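Long-range contact in phosphatase (Thermotoga maritima, PDB 1NF2), which is a HAD-family hydrolase that binds magnesium and probably works as a phosphatase, with a distinctive substrate-binding domain: residues Gln103-Asp108 / Thr145-Leu150. Numbering follows the deposited sequence.
Sequences QAYIDD and TTKLLL
Two neighbouring antiparallel strands in the mixed sheet of the substrate-binding (cap) domain of this HAD-family protein pair here, Gln103 to Tyr105 running against Lys147 to Leu149. Gln103 and Leu149 exchange backbone hydrogen bonds in both directions, Gln103 N to Leu149 O at 3.0 Å and Leu149 N back to Gln103 O. Next along, Ala104 and Leu148 form a non-hydrogen-bonded pair, closed by Ala104 CB against Leu148 CD2 at 3.7 Å on the face that helix 136-143 covers beside Ala104.

The other face carries Gln103, Tyr105, Lys147 and Leu149. Lys147 CG sits between its own backbone N and carbonyl carbon (chi1 70°), and from there the extended chain runs beside the Tyr105 ring, pointing the same way. Lys147 CG comes 3.3 Å from Tyr105 CD2 and Lys147 CE 3.5 Å from Tyr105 CE2; NZ goes on to a salt bridge with Glu183, while Tyr105 OH is hydrogen-bonded to Tyr122 OH of helix 117-125. A leucine in place of Tyr105 would probably leave the Lys147 methylenes without the ring they lie beside and Tyr122 OH without this partner. Gln103 and Leu149 likewise lie side by side, Leu149 CD1 3.5 Å from Gln103 NE2.

At the Thr145-Thr146 end, Tyr105 O receives Thr146 N at 2.8 Å, nearly in line with the carbonyl, and Thr145 OG1 lies equally near that oxygen, although its proton could instead serve Lys147 O. Beyond it, two waters tie the turn to Thr146 OG1: one accepts from Asp107 N, the other from Asp108 N at 2.9 Å.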
loop_
_atom_site.group_PDB
_atom_site.type_symbol
_atom_site.label_atom_id
_atom_site.label_comp_id
_atom_site.label_asym_id
_atom_site.label_seq_id
_atom_site.Cartn_x
_atom_site.Cartn_y
_atom_site.Cartn_z
ATOM N N GLN A 103 -0.497 11.422 -14.118
ATOM C CA GLN A 103 0.107 11.977 -12.920
ATOM C C GLN A 103 1.247 11.050 -12.511
ATOM O O GLN A 103 1.296 9.897 -12.936
ATOM C CB GLN A 103 -0.944 12.062 -11.817
ATOM C CG GLN A 103 -1.772 10.797 -11.670
ATOM C CD GLN A 103 -2.907 10.959 -10.679
ATOM O OE1 GLN A 103 -3.749 11.846 -10.825
ATOM N NE2 GLN A 103 -2.939 10.099 -9.664
ATOM N N ALA A 104 2.165 11.546 -11.693
ATOM C CA ALA A 104 3.291 10.723 -11.273
ATOM C C ALA A 104 3.586 10.832 -9.782
ATOM O O ALA A 104 3.449 11.899 -9.186
ATOM C CB ALA A 104 4.539 11.110 -12.073
ATOM N N TYR A 105 3.994 9.712 -9.192
ATOM C CA TYR A 105 4.355 9.658 -7.780
ATOM C C TYR A 105 5.873 9.706 -7.705
ATOM O O TYR A 105 6.547 8.716 -7.986
ATOM C CB TYR A 105 3.835 8.365 -7.157
ATOM C CG TYR A 105 2.347 8.378 -6.896
ATOM C CD1 TYR A 105 1.837 8.897 -5.710
ATOM C CD2 TYR A 105 1.448 7.868 -7.831
ATOM C CE1 TYR A 105 0.470 8.905 -5.455
ATOM C CE2 TYR A 105 0.076 7.870 -7.586
ATOM C CZ TYR A 105 -0.404 8.390 -6.393
ATOM O OH TYR A 105 -1.753 8.388 -6.126
ATOM N N ILE A 106 6.407 10.861 -7.319
ATOM C CA ILE A 106 7.851 11.042 -7.253
ATOM C C ILE A 106 8.346 11.445 -5.872
ATOM O O ILE A 106 8.022 12.522 -5.375
ATOM C CB ILE A 106 8.293 12.119 -8.261
ATOM C CG1 ILE A 106 7.902 11.677 -9.675
ATOM C CG2 ILE A 106 9.786 12.379 -8.136
ATOM C CD1 ILE A 106 8.026 12.773 -10.697
ATOM N N ASP A 107 9.152 10.581 -5.265
ATOM C CA ASP A 107 9.694 10.850 -3.941
ATOM C C ASP A 107 8.603 11.187 -2.939
ATOM O O ASP A 107 8.736 12.114 -2.141
ATOM C CB ASP A 107 10.710 11.986 -4.007
ATOM C CG ASP A 107 12.130 11.486 -3.907
ATOM O OD1 ASP A 107 12.519 11.051 -2.801
ATOM O OD2 ASP A 107 12.851 11.512 -4.930
ATOM N N ASP A 108 7.511 10.434 -3.014
ATOM C CA ASP A 108 6.385 10.595 -2.103
ATOM C C ASP A 108 5.563 11.868 -2.274
ATOM O O ASP A 108 5.030 12.404 -1.304
ATOM C CB ASP A 108 6.880 10.475 -0.659
ATOM C CG ASP A 108 5.919 9.706 0.219
ATOM O OD1 ASP A 108 5.219 8.815 -0.310
ATOM O OD2 ASP A 108 5.876 9.979 1.435
ATOM N N THR A 145 10.124 7.376 -10.911
ATOM C CA THR A 145 8.826 7.479 -10.271
ATOM C C THR A 145 8.429 6.148 -9.644
ATOM O O THR A 145 8.808 5.082 -10.141
ATOM C CB THR A 145 7.756 7.885 -11.289
ATOM O OG1 THR A 145 6.487 7.995 -10.640
ATOM C CG2 THR A 145 7.661 6.842 -12.393
ATOM N N THR A 146 7.677 6.217 -8.547
ATOM C CA THR A 146 7.216 5.011 -7.867
ATOM C C THR A 146 6.123 4.423 -8.739
ATOM O O THR A 146 6.014 3.208 -8.878
ATOM C CB THR A 146 6.644 5.325 -6.467
ATOM O OG1 THR A 146 7.640 5.982 -5.679
ATOM C CG2 THR A 146 6.215 4.045 -5.766
ATOM N N LYS A 147 5.300 5.292 -9.318
ATOM C CA LYS A 147 4.255 4.828 -10.211
ATOM C C LYS A 147 3.579 5.939 -11.004
ATOM O O LYS A 147 3.672 7.117 -10.667
ATOM C CB LYS A 147 3.203 4.006 -9.461
ATOM C CG LYS A 147 2.320 4.767 -8.509
ATOM C CD LYS A 147 1.255 3.827 -7.959
ATOM C CE LYS A 147 0.429 4.467 -6.855
ATOM N NZ LYS A 147 -0.469 3.460 -6.220
ATOM N N LEU A 148 2.912 5.533 -12.076
ATOM C CA LEU A 148 2.213 6.452 -12.954
ATOM C C LEU A 148 0.759 6.066 -12.899
ATOM O O LEU A 148 0.424 4.903 -12.676
ATOM C CB LEU A 148 2.737 6.314 -14.392
ATOM C CG LEU A 148 4.221 6.662 -14.526
ATOM C CD1 LEU A 148 4.736 6.286 -15.914
ATOM C CD2 LEU A 148 4.415 8.140 -14.259
ATOM N N LEU A 149 -0.107 7.044 -13.096
ATOM C CA LEU A 149 -1.528 6.783 -13.064
ATOM C C LEU A 149 -2.214 7.610 -14.134
ATOM O O LEU A 149 -1.956 8.802 -14.266
ATOM C CB LEU A 149 -2.087 7.126 -11.680
ATOM C CG LEU A 149 -3.553 6.784 -11.408
ATOM C CD1 LEU A 149 -3.798 6.760 -9.911
ATOM C CD2 LEU A 149 -4.461 7.792 -12.087
ATOM N N LEU A 150 -3.077 6.962 -14.908
ATOM C CA LEU A 150 -3.824 7.647 -15.949
ATOM C C LEU A 150 -5.279 7.704 -15.524
ATOM O O LEU A 150 -5.806 6.745 -14.960
ATOM C CB LEU A 150 -3.719 6.906 -17.284
ATOM C CG LEU A 150 -2.457 7.129 -18.123
ATOM C CD1 LEU A 150 -1.233 6.636 -17.373
ATOM C CD2 LEU A 150 -2.615 6.403 -19.451
HETATM O O HOH W 1 10.004 7.985 -6.353
HETATM O O HOH W 2 6.533 8.008 -4.342
#